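Local coordinates for putative aldo/keto reductase (Salmonella enterica subsp. enterica serovar Typhimurium, PDB 4R9O), which probably acts as an NADP-dependent oxidoreductase of the aldo/keto reductase family, built on a TIM-barrel fold, at residues 31-34 / 35-38; 42-46 / 47-51. All coordinates share one frame; numbering follows the deposited sequence.

Contact 1: 31-34 / 35-38; sequences NMSA and RQLV
Ser33 and Gln36 face each other across the first turn of helix 34-46, where the chain passes from an extended backbone at Met32 and Ser33 into helical angles from Ala34 on, and the turn closes with Leu37 N bonded to Ser33 O at 3.0 Å and Val38 N to Ala34 O. Ser33 is the N-cap. Its OG sits between the backbone N and the carbonyl carbon (chi1 66°), which swings it over the start of the helix to accept from Gln36 N at 3.1 Å. Gln36 answers in reverse: its extended chain, with CG anti to the carbonyl carbon, runs back toward the N-terminal side and sets OE1 in front of Ser33 N at 3.3 Å. That bond is nearly straight, 172° at the hydrogen, and uses a lone pair of OE1 in the carbonyl plane. A weak bond from Ser33 OG to the same OE1, 3.4 Å long, closes the ring of polar atoms, while CB and CG of Gln36 lie against the serine hydroxyl. On another flank Met32, extended beyond CG, brings its sulfur beside the helix: SD stands 3.9 Å from Leu37 CA and 4.1 Å from Leu37 CD1. Leu37 is the buried side chain here, packed on Tyr24 and on Ala70 of helix 63-73, whereas the cap itself lies at the surface. With Ser33 OG serving one amide of the first turn and Gln36 OE1 serving the amide of the cap residue, the two side chains form a capping box, a reciprocal N-terminal cap, here on a helix at the outside of the barrel.

Contact 2: 42-46 / 47-51; sequences EEHLD and LGVTT
His44 turns its ring toward Val49 because chi1 of 72° places CG between its own backbone N and carbonyl carbon, and chi2 of 62° then points ND1 at the carbonyl of Val49. ND1 donates to Val49 O at 2.7 Å, a short but bent bond with 135° at the hydrogen; the acceptor meets the ring at its edge, close to the ring plane. Val49 CB packs 3.6 Å from His44 ND1, the valine side chain crossing that of the histidine at about a right angle. Gly48, with positive phi, closes a Schellman motif: Val49 N bonds to His44 O and Gly48 N to Leu45 O, both at 2.9 Å, the glycine N approaching from above the carbonyl plane. Leu47 folds back over the last turn and rests CG 3.3 Å from Glu43 O; its N makes two weak bonds, to Glu43 O and His44 O. Leu45 reaches forward so that CD1 lies 4.0 Å from Thr50 CG2, while Thr50 OG1 bonds to Gln82 and Arg7. Beyond the turn, Met22 of strand 16-23 and Leu276 of helix 269-276 cover Val49. The other ring nitrogen, His44 NE2, bonds to Tyr24 OH, so both nitrogens of this buried imidazole have partners and its rotation is fixed. Donation from ND1 to a carbonyl implies a proton on that nitrogen, and the histidine thereby ties the helix end to the chain leading into strand 51-53.

Contacts 1 and 2 are the two ends of one helix, 34-46: residues 31-38 start it and residues 42-51 finish it and lead into strand 51-53, with about 16 Å between the centres of the contacts. Tyr24 is a shared neighbour, touching Leu37 of contact 1 and bonding to His44 of contact 2. Both ends lie near the probable NADP site: the side chain of Met32 is about 5 Å from Gly267 and that of His44 about 8 Å. From contact 1 the likely proton donor, Tyr58, is about 12 Å away, measured between its side chain and that of Leu37. The ends differ in kind: a side-chain cap at the start, a glycine turn with a histidine bond at the finish.

Contact 1: 31-34 / 35-38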
ATOM      1  N   ASN C  31       7.792 -23.982 -32.458  1.00 50.03           N
ATOM      2  CA  ASN C  31       7.872 -24.262 -33.894  1.00 52.44           C
ATOM      3  C   ASN C  31       8.136 -25.743 -34.193  1.00 53.33           C
ATOM      4  O   ASN C  31       9.059 -26.090 -34.939  1.00 55.99           O
ATOM      5  CB  ASN C  31       8.952 -23.394 -34.551  1.00 55.36           C
ATOM      6  CG  ASN C  31       8.594 -21.918 -34.549  0.35 57.53           C
ATOM      7  OD1 ASN C  31       9.411 -21.068 -34.189  1.00 58.56           O
ATOM      8  ND2 ASN C  31       7.366 -21.606 -34.949  1.00 58.25           N
ATOM      9  N   MET C  32       7.315 -26.609 -33.605  1.00 50.30           N
ATOM     10  CA  MET C  32       7.409 -28.049 -33.828  1.00 48.42           C
ATOM     11  C   MET C  32       6.424 -28.531 -34.889  1.00 46.68           C
ATOM     12  O   MET C  32       5.272 -28.093 -34.929  1.00 46.94           O
ATOM     13  CB  MET C  32       7.154 -28.816 -32.527  1.00 45.38           C
ATOM     14  CG  MET C  32       8.336 -28.922 -31.579  1.00 45.66           C
ATOM     15  SD  MET C  32       7.934 -29.974 -30.157  1.00 53.02           S
ATOM     16  CE  MET C  32       9.465 -29.893 -29.226  1.00 56.40           C
ATOM     17  N   SER C  33       6.882 -29.434 -35.749  1.00 45.71           N
ATOM     18  CA  SER C  33       5.985 -30.177 -36.622  1.00 43.20           C
ATOM     19  C   SER C  33       5.193 -31.145 -35.755  1.00 40.98           C
ATOM     20  O   SER C  33       5.577 -31.414 -34.611  1.00 37.90           O
ATOM     21  CB  SER C  33       6.762 -30.944 -37.690  1.00 44.57           C
ATOM     22  OG  SER C  33       7.541 -31.955 -37.084  1.00 45.38           O
ATOM     23  N   ALA C  34       4.101 -31.680 -36.288  1.00 40.42           N
ATOM     24  CA  ALA C  34       3.295 -32.612 -35.511  1.00 39.27           C
ATOM     25  C   ALA C  34       4.124 -33.851 -35.152  1.00 38.75           C
ATOM     26  O   ALA C  34       3.988 -34.394 -34.057  1.00 36.92           O
ATOM     27  CB  ALA C  34       2.035 -33.000 -36.273  1.00 39.44           C
ATOM     28  N   ARG C  35       5.001 -34.272 -36.068  1.00 36.34           N
ATOM     29  CA  ARG C  35       5.852 -35.439 -35.833  1.00 38.97           C
ATOM     30  C   ARG C  35       6.908 -35.181 -34.755  1.00 41.34           C
ATOM     31  O   ARG C  35       7.189 -36.051 -33.926  1.00 42.69           O
ATOM     32  CB  ARG C  35       6.514 -35.888 -37.141  1.00 40.00           C
ATOM     33  CG  ARG C  35       5.775 -37.031 -37.828  1.00 42.54           C
ATOM     34  CD  ARG C  35       6.065 -37.096 -39.331  1.00 44.88           C
ATOM     35  NE  ARG C  35       5.150 -36.195 -40.018  0.58 48.86           N
ATOM     36  CZ  ARG C  35       3.976 -36.559 -40.523  1.00 51.26           C
ATOM     37  NH1 ARG C  35       3.586 -37.828 -40.477  1.00 49.59           N
ATOM     38  NH2 ARG C  35       3.205 -35.649 -41.101  1.00 53.44           N
ATOM     39  N   GLN C  36       7.476 -33.981 -34.744  1.00 42.17           N
ATOM     40  CA  GLN C  36       8.414 -33.616 -33.690  1.00 41.87           C
ATOM     41  C   GLN C  36       7.731 -33.544 -32.320  1.00 39.67           C
ATOM     42  O   GLN C  36       8.336 -33.869 -31.297  1.00 37.80           O
ATOM     43  CB  GLN C  36       9.084 -32.285 -34.014  1.00 41.51           C
ATOM     44  CG  GLN C  36      10.284 -32.423 -34.939  1.00 40.53           C
ATOM     45  CD  GLN C  36      10.838 -31.081 -35.349  1.00 41.12           C
ATOM     46  OE1 GLN C  36      10.081 -30.157 -35.655  1.00 43.70           O
ATOM     47  NE2 GLN C  36      12.167 -30.955 -35.348  1.00 40.75           N
ATOM     48  N   LEU C  37       6.472 -33.127 -32.304  1.00 33.05           N
ATOM     49  CA  LEU C  37       5.705 -33.077 -31.065  1.00 33.32           C
ATOM     50  C   LEU C  37       5.433 -34.492 -30.540  1.00 36.52           C
ATOM     51  O   LEU C  37       5.497 -34.742 -29.334  1.00 37.80           O
ATOM     52  CB  LEU C  37       4.399 -32.322 -31.286  1.00 34.93           C
ATOM     53  CG  LEU C  37       3.502 -32.107 -30.076  1.00 35.14           C
ATOM     54  CD1 LEU C  37       4.316 -31.507 -28.936  1.00 28.72           C
ATOM     55  CD2 LEU C  37       2.337 -31.210 -30.473  1.00 35.85           C
ATOM     56  N   VAL C  38       5.147 -35.419 -31.451  1.00 37.82           N
ATOM     57  CA  VAL C  38       4.984 -36.821 -31.083  1.00 39.38           C
ATOM     58  C   VAL C  38       6.214 -37.329 -30.331  1.00 39.77           C
ATOM     59  O   VAL C  38       6.097 -37.943 -29.267  1.00 37.13           O
ATOM     60  CB  VAL C  38       4.747 -37.716 -32.323  1.00 41.15           C
ATOM     61  CG1 VAL C  38       4.936 -39.186 -31.966  1.00 39.92           C
ATOM     62  CG2 VAL C  38       3.361 -37.456 -32.915  1.00 42.65           C
TER

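Contact 2: 42-46 / 47-51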
ATOM      1  N   GLU C  42       6.536 -38.514 -26.419  1.00 36.36           N
ATOM      2  CA  GLU C  42       7.093 -39.830 -26.117  1.00 38.31           C
ATOM      3  C   GLU C  42       8.306 -39.737 -25.202  1.00 38.26           C
ATOM      4  O   GLU C  42       8.524 -40.610 -24.367  1.00 41.21           O
ATOM      5  CB  GLU C  42       7.474 -40.564 -27.413  1.00 40.96           C
ATOM      6  CG  GLU C  42       6.283 -41.031 -28.215  1.00 41.37           C
ATOM      7  CD  GLU C  42       6.685 -41.747 -29.483  1.00 46.79           C
ATOM      8  OE1 GLU C  42       7.854 -41.606 -29.898  1.00 50.06           O
ATOM      9  OE2 GLU C  42       5.829 -42.446 -30.062  1.00 48.12           O
ATOM     10  N   GLU C  43       9.099 -38.681 -25.359  1.00 34.39           N
ATOM     11  CA  GLU C  43      10.313 -38.529 -24.564  1.00 40.00           C
ATOM     12  C   GLU C  43      10.018 -38.142 -23.112  1.00 38.87           C
ATOM     13  O   GLU C  43      10.698 -38.616 -22.198  1.00 36.25           O
ATOM     14  CB  GLU C  43      11.258 -37.508 -25.208  1.00 41.27           C
ATOM     15  CG  GLU C  43      12.235 -38.154 -26.205  0.87 46.16           C
ATOM     16  CD  GLU C  43      12.980 -37.152 -27.073  0.20 49.42           C
ATOM     17  OE1 GLU C  43      12.548 -35.985 -27.147  1.00 49.42           O
ATOM     18  OE2 GLU C  43      13.997 -37.537 -27.689  0.67 53.43           O
ATOM     19  N   HIS C  44       9.019 -37.294 -22.870  1.00 38.08           N
ATOM     20  CA  HIS C  44       8.766 -36.945 -21.477  1.00 36.41           C
ATOM     21  C   HIS C  44       7.922 -38.046 -20.830  1.00 37.00           C
ATOM     22  O   HIS C  44       8.012 -38.279 -19.622  1.00 40.18           O
ATOM     23  CB  HIS C  44       8.155 -35.525 -21.329  1.00 38.06           C
ATOM     24  CG  HIS C  44       6.727 -35.363 -21.774  1.00 36.01           C
ATOM     25  ND1 HIS C  44       5.673 -36.042 -21.199  1.00 34.84           N
ATOM     26  CD2 HIS C  44       6.176 -34.509 -22.671  1.00 34.39           C
ATOM     27  CE1 HIS C  44       4.541 -35.647 -21.756  1.00 34.79           C
ATOM     28  NE2 HIS C  44       4.817 -34.712 -22.649  1.00 34.24           N
ATOM     29  N   LEU C  45       7.158 -38.756 -21.649  1.00 35.70           N
ATOM     30  CA  LEU C  45       6.426 -39.946 -21.220  1.00 36.44           C
ATOM     31  C   LEU C  45       7.384 -40.993 -20.654  1.00 39.32           C
ATOM     32  O   LEU C  45       7.139 -41.568 -19.593  1.00 39.07           O
ATOM     33  CB  LEU C  45       5.643 -40.519 -22.403  1.00 40.45           C
ATOM     34  CG  LEU C  45       4.190 -40.984 -22.272  1.00 42.32           C
ATOM     35  CD1 LEU C  45       3.424 -40.174 -21.258  1.00 40.16           C
ATOM     36  CD2 LEU C  45       3.503 -40.897 -23.631  1.00 39.78           C
ATOM     37  N   ASP C  46       8.480 -41.222 -21.379  1.00 41.55           N
ATOM     38  CA  ASP C  46       9.538 -42.143 -20.975  1.00 46.65           C
ATOM     39  C   ASP C  46      10.166 -41.775 -19.643  1.00 45.16           C
ATOM     40  O   ASP C  46      10.599 -42.644 -18.892  1.00 47.26           O
ATOM     41  CB  ASP C  46      10.632 -42.190 -22.040  1.00 54.33           C
ATOM     42  CG  ASP C  46      10.313 -43.151 -23.161  1.00 61.85           C
ATOM     43  OD1 ASP C  46       9.689 -44.197 -22.878  1.00 64.74           O
ATOM     44  OD2 ASP C  46      10.694 -42.864 -24.318  1.00 64.34           O
ATOM     45  N   LEU C  47      10.234 -40.479 -19.361  1.00 42.30           N
ATOM     46  CA  LEU C  47      10.796 -40.005 -18.104  1.00 41.58           C
ATOM     47  C   LEU C  47       9.772 -40.060 -16.969  1.00 39.97           C
ATOM     48  O   LEU C  47      10.113 -39.814 -15.813  1.00 40.71           O
ATOM     49  CB  LEU C  47      11.328 -38.578 -18.259  1.00 40.05           C
ATOM     50  CG  LEU C  47      12.348 -38.369 -19.382  1.00 41.89           C
ATOM     51  CD1 LEU C  47      12.864 -36.934 -19.396  1.00 41.03           C
ATOM     52  CD2 LEU C  47      13.493 -39.370 -19.279  1.00 44.25           C
ATOM     53  N   GLY C  48       8.521 -40.381 -17.299  1.00 38.52           N
ATOM     54  CA  GLY C  48       7.480 -40.506 -16.291  1.00 39.82           C
ATOM     55  C   GLY C  48       6.543 -39.313 -16.190  1.00 40.61           C
ATOM     56  O   GLY C  48       5.684 -39.261 -15.310  1.00 39.83           O
ATOM     57  N   VAL C  49       6.703 -38.348 -17.090  1.00 39.43           N
ATOM     58  CA  VAL C  49       5.814 -37.189 -17.116  1.00 36.56           C
ATOM     59  C   VAL C  49       4.566 -37.505 -17.941  1.00 36.42           C
ATOM     60  O   VAL C  49       4.599 -37.455 -19.171  1.00 40.58           O
ATOM     61  CB  VAL C  49       6.518 -35.947 -17.694  1.00 33.36           C
ATOM     62  CG1 VAL C  49       5.571 -34.741 -17.674  1.00 32.49           C
ATOM     63  CG2 VAL C  49       7.800 -35.658 -16.923  1.00 33.11           C
ATOM     64  N   THR C  50       3.473 -37.839 -17.262  1.00 33.27           N
ATOM     65  CA  THR C  50       2.253 -38.254 -17.944  1.00 30.85           C
ATOM     66  C   THR C  50       1.156 -37.185 -17.973  1.00 30.08           C
ATOM     67  O   THR C  50       0.273 -37.217 -18.832  1.00 29.33           O
ATOM     68  CB  THR C  50       1.680 -39.530 -17.299  1.00 32.10           C
ATOM     69  OG1 THR C  50       1.346 -39.266 -15.931  1.00 33.33           O
ATOM     70  CG2 THR C  50       2.703 -40.675 -17.373  1.00 31.93           C
ATOM     71  N   THR C  51       1.196 -36.249 -17.031  1.00 28.36           N
ATOM     72  CA  THR C  51       0.166 -35.222 -16.958  1.00 26.04           C
ATOM     73  C   THR C  51       0.545 -33.991 -17.777  1.00 26.67           C
ATOM     74  O   THR C  51       1.664 -33.485 -17.669  1.00 27.05           O
ATOM     75  CB  THR C  51      -0.101 -34.779 -15.504  1.00 25.87           C
ATOM     76  OG1 THR C  51      -0.240 -35.927 -14.659  1.00 29.85           O
ATOM     77  CG2 THR C  51      -1.378 -33.951 -15.452  1.00 25.21           C
TER